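Local coordinates for uncharacterized protein from DUF364 family (Desulfitobacterium hafniense, PDB 3L5O) that is of unknown function but joins enolase-like and Rossmann-like folds and may take part in chelating heavy metals, at residues Thr45-Arg50 and Ala94-Ala99; Glu39-Thr44 and Arg246-Val251; Asn137-Lys142 and Glu158-Leu163. All coordinates share one frame; numbering follows the deposited sequence. Where two conformers were deposited one is given.

Interaction 1 of 3, residues Thr45-Arg50 and Ala94-Ala99; sequences THSVIR and ASIGLA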
loop_
_atom_site.group_PDB
_atom_site.type_symbol
_atom_site.label_atom_id
_atom_site.label_comp_id
_atom_site.label_asym_id
_atom_site.label_seq_id
_atom_site.Cartn_x
_atom_site.Cartn_y
_atom_site.Cartn_z
ATOM N N THR A 45 -6.789 2.824 -12.534
ATOM C CA THR A 45 -6.856 2.554 -11.092
ATOM C C THR A 45 -5.536 2.129 -10.452
ATOM O O THR A 45 -5.406 2.186 -9.225
ATOM C CB THR A 45 -7.911 1.473 -10.818
ATOM O OG1 THR A 45 -7.559 0.260 -11.502
ATOM C CG2 THR A 45 -9.254 1.871 -11.420
ATOM N N HIS A 46 -4.566 1.681 -11.255
ATOM C CA HIS A 46 -3.235 1.397 -10.733
ATOM C C HIS A 46 -2.164 1.755 -11.746
ATOM O O HIS A 46 -2.418 1.812 -12.942
ATOM C CB HIS A 46 -3.035 -0.085 -10.371
ATOM C CG HIS A 46 -3.824 -0.557 -9.184
ATOM N ND1 HIS A 46 -4.980 -1.297 -9.315
ATOM C CD2 HIS A 46 -3.605 -0.428 -7.854
ATOM C CE1 HIS A 46 -5.443 -1.595 -8.114
ATOM N NE2 HIS A 46 -4.627 -1.080 -7.211
ATOM N N SER A 47 -0.966 1.991 -11.218
ATOM C CA SER A 47 0.279 1.983 -11.966
ATOM C C SER A 47 1.003 0.680 -11.619
ATOM O O SER A 47 0.868 0.176 -10.510
ATOM C CB SER A 47 1.139 3.182 -11.574
ATOM O OG SER A 47 0.612 4.388 -12.119
ATOM N N VAL A 48 1.743 0.127 -12.579
ATOM C CA VAL A 48 2.436 -1.152 -12.398
ATOM C C VAL A 48 3.844 -1.113 -13.039
ATOM O O VAL A 48 4.037 -0.613 -14.150
ATOM C CB VAL A 48 1.561 -2.352 -12.875
ATOM C CG1 VAL A 48 1.319 -2.307 -14.363
ATOM C CG2 VAL A 48 2.181 -3.684 -12.470
ATOM N N ILE A 49 4.827 -1.616 -12.295
ATOM C CA ILE A 49 6.200 -1.730 -12.755
ATOM C C ILE A 49 6.706 -3.154 -12.566
ATOM O O ILE A 49 6.453 -3.765 -11.557
ATOM C CB ILE A 49 7.091 -0.720 -11.979
ATOM C CG1 ILE A 49 6.686 0.703 -12.369
ATOM C CG2 ILE A 49 8.561 -0.973 -12.213
ATOM C CD1 ILE A 49 7.639 1.780 -11.936
ATOM N N ARG A 50 7.416 -3.658 -13.573
ATOM C CA ARG A 50 8.239 -4.862 -13.486
ATOM C C ARG A 50 9.704 -4.495 -13.440
ATOM O O ARG A 50 10.148 -3.682 -14.231
ATOM C CB ARG A 50 8.048 -5.739 -14.717
ATOM C CG ARG A 50 8.763 -7.077 -14.596
ATOM C CD ARG A 50 8.384 -8.094 -15.680
ATOM N NE ARG A 50 8.775 -7.664 -17.034
ATOM C CZ ARG A 50 10.001 -7.664 -17.519
ATOM N NH1 ARG A 50 11.028 -8.055 -16.778
ATOM N NH2 ARG A 50 10.215 -7.253 -18.768
ATOM N N ALA A 94 3.453 9.907 -8.032
ATOM C CA ALA A 94 3.702 9.228 -6.753
ATOM C C ALA A 94 3.284 7.772 -6.803
ATOM O O ALA A 94 3.987 6.927 -6.280
ATOM C CB ALA A 94 3.008 9.939 -5.619
ATOM N N SER A 95 2.202 7.474 -7.511
ATOM C CA SER A 95 1.726 6.093 -7.641
ATOM C C SER A 95 2.747 5.240 -8.391
ATOM O O SER A 95 2.976 4.113 -8.034
ATOM C CB SER A 95 0.329 6.024 -8.297
ATOM O OG SER A 95 0.386 6.149 -9.713
ATOM N N ILE A 96 3.387 5.809 -9.405
ATOM C CA ILE A 96 4.498 5.165 -10.148
ATOM C C ILE A 96 5.711 4.885 -9.259
ATOM O O ILE A 96 6.303 3.807 -9.325
ATOM C CB ILE A 96 4.870 6.071 -11.340
ATOM C CG1 ILE A 96 3.692 6.085 -12.332
ATOM C CG2 ILE A 96 6.135 5.631 -12.024
ATOM C CD1 ILE A 96 3.834 7.096 -13.470
ATOM N N GLY A 97 6.074 5.866 -8.439
ATOM C CA GLY A 97 7.094 5.722 -7.422
ATOM C C GLY A 97 6.820 4.586 -6.472
ATOM O O GLY A 97 7.730 3.859 -6.148
ATOM N N LEU A 98 5.580 4.441 -5.997
ATOM C CA LEU A 98 5.250 3.306 -5.137
ATOM C C LEU A 98 5.269 1.972 -5.902
ATOM O O LEU A 98 5.705 0.971 -5.362
ATOM C CB LEU A 98 3.895 3.513 -4.438
ATOM C CG LEU A 98 3.439 2.421 -3.453
ATOM C CD1 LEU A 98 4.462 2.155 -2.337
ATOM C CD2 LEU A 98 2.100 2.829 -2.857
ATOM N N ALA A 99 4.798 1.948 -7.141
ATOM C CA ALA A 99 4.962 0.760 -7.980
ATOM C C ALA A 99 6.449 0.306 -8.093
ATOM O O ALA A 99 6.758 -0.875 -7.936
ATOM C CB ALA A 99 4.316 0.985 -9.363
#
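Ser47 and Ile49 face a helix turn carrying Ser95, Ile96 and Ala99, the axes of strand 46-50 and helix 94-99 approaching to 7.1 Å with their N-to-C directions 37° apart. The strand is the central one of a three-stranded antiparallel meander, and the pair belongs to the enolase-like part of the protein, where helix 91-105 packs on one face of this small sheet. Side chains alternate along the strand, so Ser47 and Ile49 meet the helix while Val48 turns to the other face, toward Phe248 and Val251.

Small residues permit the close approach. The methyl of Ala99 sits between the two strand residues that face it, with CB 3.7 Å from Ser47 O and 3.8 Å from Ile49 CG1; a methyl group fills this narrow place without pushing the helix off the sheet. At the N-terminal end of the contact the serines put a polar link into buried surroundings. Ser47 OG, set beside its own backbone N (chi1 -74°), donates to Ser95 OG over 3.0 Å. Ser95 was modelled in two conformers, so its bonding is less certain; its hydroxyl also has Asn60 OD1 and Val92 O as partners, between which a single proton would be shared or alternate. Ile96 packs alongside the serine, its CG1 3.5 Å from Ser47 OG, a van der Waals contact.

Farther along, the two isoleucines cross at about a right angle, and branch meets chain end: Ile49 CD1 lies 4.1 Å from Ile96 CG2. Ile49 holds its ethyl arm extended (chi2 -167°), which brings that same CD1 to 3.6 Å from the backbone oxygen Ile96 O.

Interaction 2 of 3, residues Glu39-Thr44 and Arg246-Val251; sequences ELVCGT and RAFRIV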
loop_
_atom_site.group_PDB
_atom_site.type_symbol
_atom_site.label_atom_id
_atom_site.label_comp_id
_atom_site.label_asym_id
_atom_site.label_seq_id
_atom_site.Cartn_x
_atom_site.Cartn_y
_atom_site.Cartn_z
ATOM N N GLU A 39 9.588 -2.532 -17.272
ATOM C CA GLU A 39 8.254 -2.417 -17.857
ATOM C C GLU A 39 7.432 -1.533 -16.943
ATOM O O GLU A 39 7.571 -1.609 -15.732
ATOM C CB GLU A 39 7.622 -3.809 -17.996
ATOM C CG GLU A 39 6.855 -4.051 -19.292
ATOM C CD GLU A 39 5.973 -5.312 -19.255
ATOM O OE1 GLU A 39 6.294 -6.283 -18.518
ATOM O OE2 GLU A 39 4.934 -5.323 -19.965
ATOM N N LEU A 40 6.542 -0.728 -17.514
ATOM C CA LEU A 40 5.759 0.229 -16.751
ATOM C C LEU A 40 4.464 0.561 -17.488
ATOM O O LEU A 40 4.498 0.980 -18.639
ATOM C CB LEU A 40 6.558 1.516 -16.509
ATOM C CG LEU A 40 5.791 2.746 -16.002
ATOM C CD1 LEU A 40 5.037 2.520 -14.708
ATOM C CD2 LEU A 40 6.772 3.882 -15.818
ATOM N N VAL A 41 3.336 0.351 -16.817
ATOM C CA VAL A 41 2.031 0.754 -17.341
ATOM C C VAL A 41 1.280 1.571 -16.294
ATOM O O VAL A 41 1.269 1.231 -15.108
ATOM C CB VAL A 41 1.177 -0.456 -17.773
ATOM C CG1 VAL A 41 -0.237 -0.005 -18.162
ATOM C CG2 VAL A 41 1.838 -1.188 -18.927
ATOM N N CYS A 42 0.658 2.649 -16.771
ATOM C CA CYS A 42 -0.144 3.545 -15.952
ATOM C C CYS A 42 -1.601 3.367 -16.376
ATOM O O CYS A 42 -2.004 3.849 -17.441
ATOM C CB CYS A 42 0.323 4.991 -16.170
ATOM S SG CYS A 42 0.148 6.103 -14.757
ATOM N N GLY A 43 -2.367 2.657 -15.555
ATOM C CA GLY A 43 -3.783 2.426 -15.813
ATOM C C GLY A 43 -4.641 3.398 -15.046
ATOM O O GLY A 43 -4.116 4.249 -14.320
ATOM N N THR A 44 -5.959 3.249 -15.195
ATOM C CA THR A 44 -6.942 4.136 -14.571
ATOM C C THR A 44 -6.975 4.042 -13.045
ATOM O O THR A 44 -7.192 5.056 -12.357
ATOM C CB THR A 44 -8.346 3.795 -15.097
ATOM O OG1 THR A 44 -8.405 4.046 -16.505
ATOM C CG2 THR A 44 -9.416 4.715 -14.493
ATOM N N ARG A 246 -0.221 -11.365 -16.473
ATOM C CA ARG A 246 -1.633 -11.156 -16.206
ATOM C C ARG A 246 -1.896 -9.889 -15.427
ATOM O O ARG A 246 -2.845 -9.177 -15.720
ATOM C CB ARG A 246 -2.230 -12.344 -15.459
ATOM C CG ARG A 246 -3.721 -12.221 -15.287
ATOM C CD ARG A 246 -4.394 -13.402 -14.644
ATOM N NE ARG A 246 -5.828 -13.150 -14.509
ATOM C CZ ARG A 246 -6.750 -14.092 -14.408
ATOM N NH1 ARG A 246 -6.410 -15.374 -14.425
ATOM N NH2 ARG A 246 -8.028 -13.751 -14.301
ATOM N N ALA A 247 -1.066 -9.618 -14.424
ATOM C CA ALA A 247 -1.143 -8.381 -13.655
ATOM C C ALA A 247 -1.140 -7.151 -14.564
ATOM O O ALA A 247 -1.879 -6.217 -14.333
ATOM C CB ALA A 247 0.017 -8.312 -12.666
ATOM N N PHE A 248 -0.303 -7.163 -15.589
ATOM C CA PHE A 248 -0.248 -6.066 -16.564
ATOM C C PHE A 248 -1.497 -5.991 -17.439
ATOM O O PHE A 248 -1.981 -4.903 -17.729
ATOM C CB PHE A 248 0.994 -6.171 -17.442
ATOM C CG PHE A 248 2.225 -5.505 -16.848
ATOM C CD1 PHE A 248 2.973 -6.137 -15.854
ATOM C CD2 PHE A 248 2.625 -4.247 -17.288
ATOM C CE1 PHE A 248 4.117 -5.527 -15.316
ATOM C CE2 PHE A 248 3.753 -3.642 -16.768
ATOM C CZ PHE A 248 4.504 -4.283 -15.765
ATOM N N ARG A 249 -2.020 -7.143 -17.844
ATOM C CA ARG A 249 -3.268 -7.176 -18.600
ATOM C C ARG A 249 -4.352 -6.475 -17.821
ATOM O O ARG A 249 -5.024 -5.605 -18.346
ATOM C CB ARG A 249 -3.671 -8.611 -18.952
ATOM C CG ARG A 249 -2.668 -9.298 -19.883
ATOM C CD ARG A 249 -3.193 -10.542 -20.602
ATOM N NE ARG A 249 -3.299 -11.719 -19.729
ATOM C CZ ARG A 249 -2.327 -12.618 -19.529
ATOM N NH1 ARG A 249 -1.144 -12.510 -20.134
ATOM N NH2 ARG A 249 -2.547 -13.646 -18.711
ATOM N N ILE A 250 -4.493 -6.816 -16.545
ATOM C CA ILE A 250 -5.532 -6.241 -15.708
ATOM C C ILE A 250 -5.355 -4.728 -15.546
ATOM O O ILE A 250 -6.310 -3.972 -15.724
ATOM C CB ILE A 250 -5.560 -6.947 -14.309
ATOM C CG1 ILE A 250 -6.031 -8.407 -14.451
ATOM C CG2 ILE A 250 -6.443 -6.172 -13.338
ATOM C CD1 ILE A 250 -5.675 -9.315 -13.283
ATOM N N VAL A 251 -4.143 -4.290 -15.196
ATOM C CA VAL A 251 -3.876 -2.866 -14.924
ATOM C C VAL A 251 -4.110 -2.012 -16.172
ATOM O O VAL A 251 -4.561 -0.867 -16.077
ATOM C CB VAL A 251 -2.410 -2.612 -14.416
ATOM C CG1 VAL A 251 -2.141 -1.103 -14.229
ATOM C CG2 VAL A 251 -2.131 -3.375 -13.111
#
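Glu39 OE1 is held by a salt bridge from Arg50 NE on the adjoining strand while it lies 3.8 Å above the plane of the Phe248 ring, displaced toward the rim. Carboxylate and ring lie nearly parallel, their planes 4° apart, and so the acid lies flat on the aromatic face as an offset stack. Its second oxygen follows the same surface, with OE2 3.7 Å from Phe248 CD2. Negative charge over a ring face is not inherently favourable; the arginine probably offsets much of that cost and holds the carboxylate's position. Glutamate suits this partly exposed place because its methylenes supply apolar contact as well, CB lying 3.9 Å from Phe248 CZ.

Val41, two residues on along the strand, approaches the ring differently. Its CG2 comes in at the edge, in the ring plane, 3.6 Å from Phe248 CD2. CG1 stands anti to the backbone N (chi1 173°), an orientation that leaves CG2 to make this touch. The ring packs beside strand 39-42, an outer strand of the enolase-like meander, and Val48 of the next strand also touches it. Helix 244-251 comes, along the chain, between strands 235-241 and 263-269 of the Rossmann-like sheet, so the contact joins the two folds. Glu39 and Val41 point to this helix; Leu40 and Cys42 point the other way, toward helices 68-74 and 91-105.

Beyond the strand, the helix's last turn reaches the loop at Gly43. Val251 presents CG1 to the backbone, 4.0 Å from Gly43 N, and its carbonyl takes a CA-H...O contact in which Gly43 CA is 3.4 Å from Val251 O. Glycine suits this place because the carbonyl occupies the very direction in which a side chain would project.

Interaction 3 of 3, residues Asn137-Lys142 and Glu158-Leu163; sequences NEVKGK and EPICDL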
loop_
_atom_site.group_PDB
_atom_site.type_symbol
_atom_site.label_atom_id
_atom_site.label_comp_id
_atom_site.label_asym_id
_atom_site.label_seq_id
_atom_site.Cartn_x
_atom_site.Cartn_y
_atom_site.Cartn_z
ATOM N N ASN A 137 -11.181 -11.771 16.148
ATOM C CA ASN A 137 -11.102 -12.116 17.567
ATOM C C ASN A 137 -10.393 -11.045 18.400
ATOM O O ASN A 137 -10.876 -10.637 19.452
ATOM C CB ASN A 137 -10.422 -13.475 17.744
ATOM C CG ASN A 137 -11.353 -14.623 17.429
ATOM O OD1 ASN A 137 -12.370 -14.805 18.097
ATOM N ND2 ASN A 137 -11.021 -15.396 16.402
ATOM N N GLU A 138 -9.278 -10.556 17.887
ATOM C CA GLU A 138 -8.426 -9.625 18.614
ATOM C C GLU A 138 -9.067 -8.272 18.905
ATOM O O GLU A 138 -8.822 -7.685 19.954
ATOM C CB GLU A 138 -7.169 -9.378 17.814
ATOM C CG GLU A 138 -6.015 -8.935 18.671
ATOM C CD GLU A 138 -4.782 -8.754 17.844
ATOM O OE1 GLU A 138 -4.911 -8.126 16.771
ATOM O OE2 GLU A 138 -3.712 -9.247 18.265
ATOM N N VAL A 139 -9.884 -7.791 17.969
ATOM C CA VAL A 139 -10.465 -6.457 18.045
ATOM C C VAL A 139 -11.841 -6.425 18.682
ATOM O O VAL A 139 -12.426 -5.357 18.782
ATOM C CB VAL A 139 -10.551 -5.793 16.647
ATOM C CG1 VAL A 139 -9.189 -5.743 15.988
ATOM C CG2 VAL A 139 -11.570 -6.504 15.747
ATOM N N LYS A 140 -12.359 -7.582 19.097
ATOM C CA LYS A 140 -13.676 -7.680 19.700
ATOM C C LYS A 140 -13.756 -6.777 20.923
ATOM O O LYS A 140 -12.915 -6.883 21.807
ATOM C CB LYS A 140 -13.970 -9.133 20.156
ATOM C CG LYS A 140 -14.584 -10.063 19.100
ATOM C CD LYS A 140 -15.330 -11.262 19.763
ATOM C CE LYS A 140 -16.480 -11.810 18.880
ATOM N NZ LYS A 140 -16.013 -12.298 17.539
ATOM N N GLY A 141 -14.765 -5.909 20.964
ATOM C CA GLY A 141 -14.990 -4.991 22.062
ATOM C C GLY A 141 -14.053 -3.794 22.118
ATOM O O GLY A 141 -14.130 -2.998 23.036
ATOM N N LYS A 142 -13.197 -3.641 21.119
ATOM C CA LYS A 142 -12.158 -2.616 21.135
ATOM C C LYS A 142 -12.497 -1.489 20.182
ATOM O O LYS A 142 -13.413 -1.598 19.378
ATOM C CB LYS A 142 -10.813 -3.234 20.778
ATOM C CG LYS A 142 -10.387 -4.372 21.685
ATOM C CD LYS A 142 -10.311 -3.937 23.138
ATOM C CE LYS A 142 -9.431 -4.866 23.936
ATOM N NZ LYS A 142 -9.642 -4.696 25.412
ATOM N N GLU A 158 -18.122 -3.958 12.051
ATOM C CA GLU A 158 -19.033 -3.168 12.882
ATOM C C GLU A 158 -19.809 -3.959 13.961
ATOM O O GLU A 158 -19.977 -3.439 15.063
ATOM C CB GLU A 158 -20.019 -2.327 12.052
ATOM C CG GLU A 158 -20.753 -1.226 12.855
ATOM C CD GLU A 158 -19.820 -0.210 13.583
ATOM O OE1 GLU A 158 -19.303 -0.504 14.718
ATOM O OE2 GLU A 158 -19.624 0.920 13.041
ATOM N N PRO A 159 -20.254 -5.188 13.679
ATOM C CA PRO A 159 -20.982 -5.983 14.685
ATOM C C PRO A 159 -20.153 -6.362 15.918
ATOM O O PRO A 159 -20.736 -6.514 16.978
ATOM C CB PRO A 159 -21.373 -7.247 13.914
ATOM C CG PRO A 159 -21.216 -6.890 12.468
ATOM C CD PRO A 159 -20.133 -5.913 12.402
ATOM N N ILE A 160 -18.831 -6.461 15.779
ATOM C CA ILE A 160 -17.945 -6.943 16.850
ATOM C C ILE A 160 -17.053 -5.902 17.527
ATOM O O ILE A 160 -16.398 -6.224 18.495
ATOM C CB ILE A 160 -17.036 -8.082 16.322
ATOM C CG1 ILE A 160 -16.030 -7.571 15.302
ATOM C CG2 ILE A 160 -17.899 -9.226 15.743
ATOM C CD1 ILE A 160 -15.104 -8.644 14.792
ATOM N N CYS A 161 -17.000 -4.676 17.028
ATOM C CA CYS A 161 -16.161 -3.664 17.632
ATOM C C CYS A 161 -16.756 -2.282 17.461
ATOM O O CYS A 161 -17.809 -2.114 16.838
ATOM C CB CYS A 161 -14.736 -3.742 17.076
ATOM S SG CYS A 161 -14.464 -3.280 15.327
ATOM N N ASP A 162 -16.103 -1.309 18.080
ATOM C CA ASP A 162 -16.409 0.107 17.933
ATOM C C ASP A 162 -15.574 0.624 16.736
ATOM O O ASP A 162 -14.411 0.996 16.868
ATOM C CB ASP A 162 -16.073 0.823 19.248
ATOM C CG ASP A 162 -16.312 2.330 19.206
ATOM O OD1 ASP A 162 -16.776 2.859 18.170
ATOM O OD2 ASP A 162 -16.038 3.062 20.198
ATOM N N LEU A 163 -16.205 0.629 15.574
ATOM C CA LEU A 163 -15.535 0.914 14.303
ATOM C C LEU A 163 -15.759 2.340 13.846
ATOM O O LEU A 163 -16.907 2.815 13.831
ATOM C CB LEU A 163 -16.063 -0.032 13.214
ATOM C CG LEU A 163 -15.514 0.141 11.783
ATOM C CD1 LEU A 163 -14.054 -0.172 11.698
ATOM C CD2 LEU A 163 -16.347 -0.711 10.838
#
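Gly141 N donates to Ile160 O over 3.0 Å, in the carbonyl plane and nearly straight (166° at the hydrogen), and Asp162 N returns an equally long bond to Lys142 O. Between these two bonds sits Cys161, whose CB is 3.3 Å from Val139 O and 3.4 Å from Lys142 O. Ile160 adds apolar contact. Its CG1 lies between the backbone N and the carbonyl carbon (chi1 68°), sending CD1 to within 4.2 Å of Val139 CG2, while Lys140, bent at its last torsion, brings NZ 4.0 Å from Ile160 CG2.

A type II turn from Val139 to Lys142, closed by Lys142 N on Val139 O, sets Gly141 N and Lys142 O. Its third position needs a positive phi, which glycine takes easily, and Gly141 fills it. Outward, the segments lead into parallel strands 143-147 and 162-167, joined by helix 153-157 as a beta-alpha-beta unit of the Rossmann-like sheet; Asp162 continues the pairing with Val144. Buried Val139 leans on Leu157 and Tyr191.

Both crossing hydrogen bonds are main-chain ones, so this link probably depends more on turn shape than on side-chain identity, and charged lysine and aspartate ends can remain at the surface.

From the N terminus, strand 39-42 comes first and the hairpin leads at once into strand 46-51; Val48 N bonds Val41 O between them. Interaction 1 then closes a short loop when helix 91-105 returns to the second strand. Interaction 3 opens and closes later, entirely within the Rossmann-like part, so interactions 1 and 3 are in series. Interaction 2 spans both: its 201 intervening residues contain each of the other contacts. Interactions 1 and 2 touch, their helices lying on opposite faces of the meander, and interaction 2 ties that meander to the Rossmann-like fold. Interaction 3 stands apart, its centre about 37 Å from that of interaction 2.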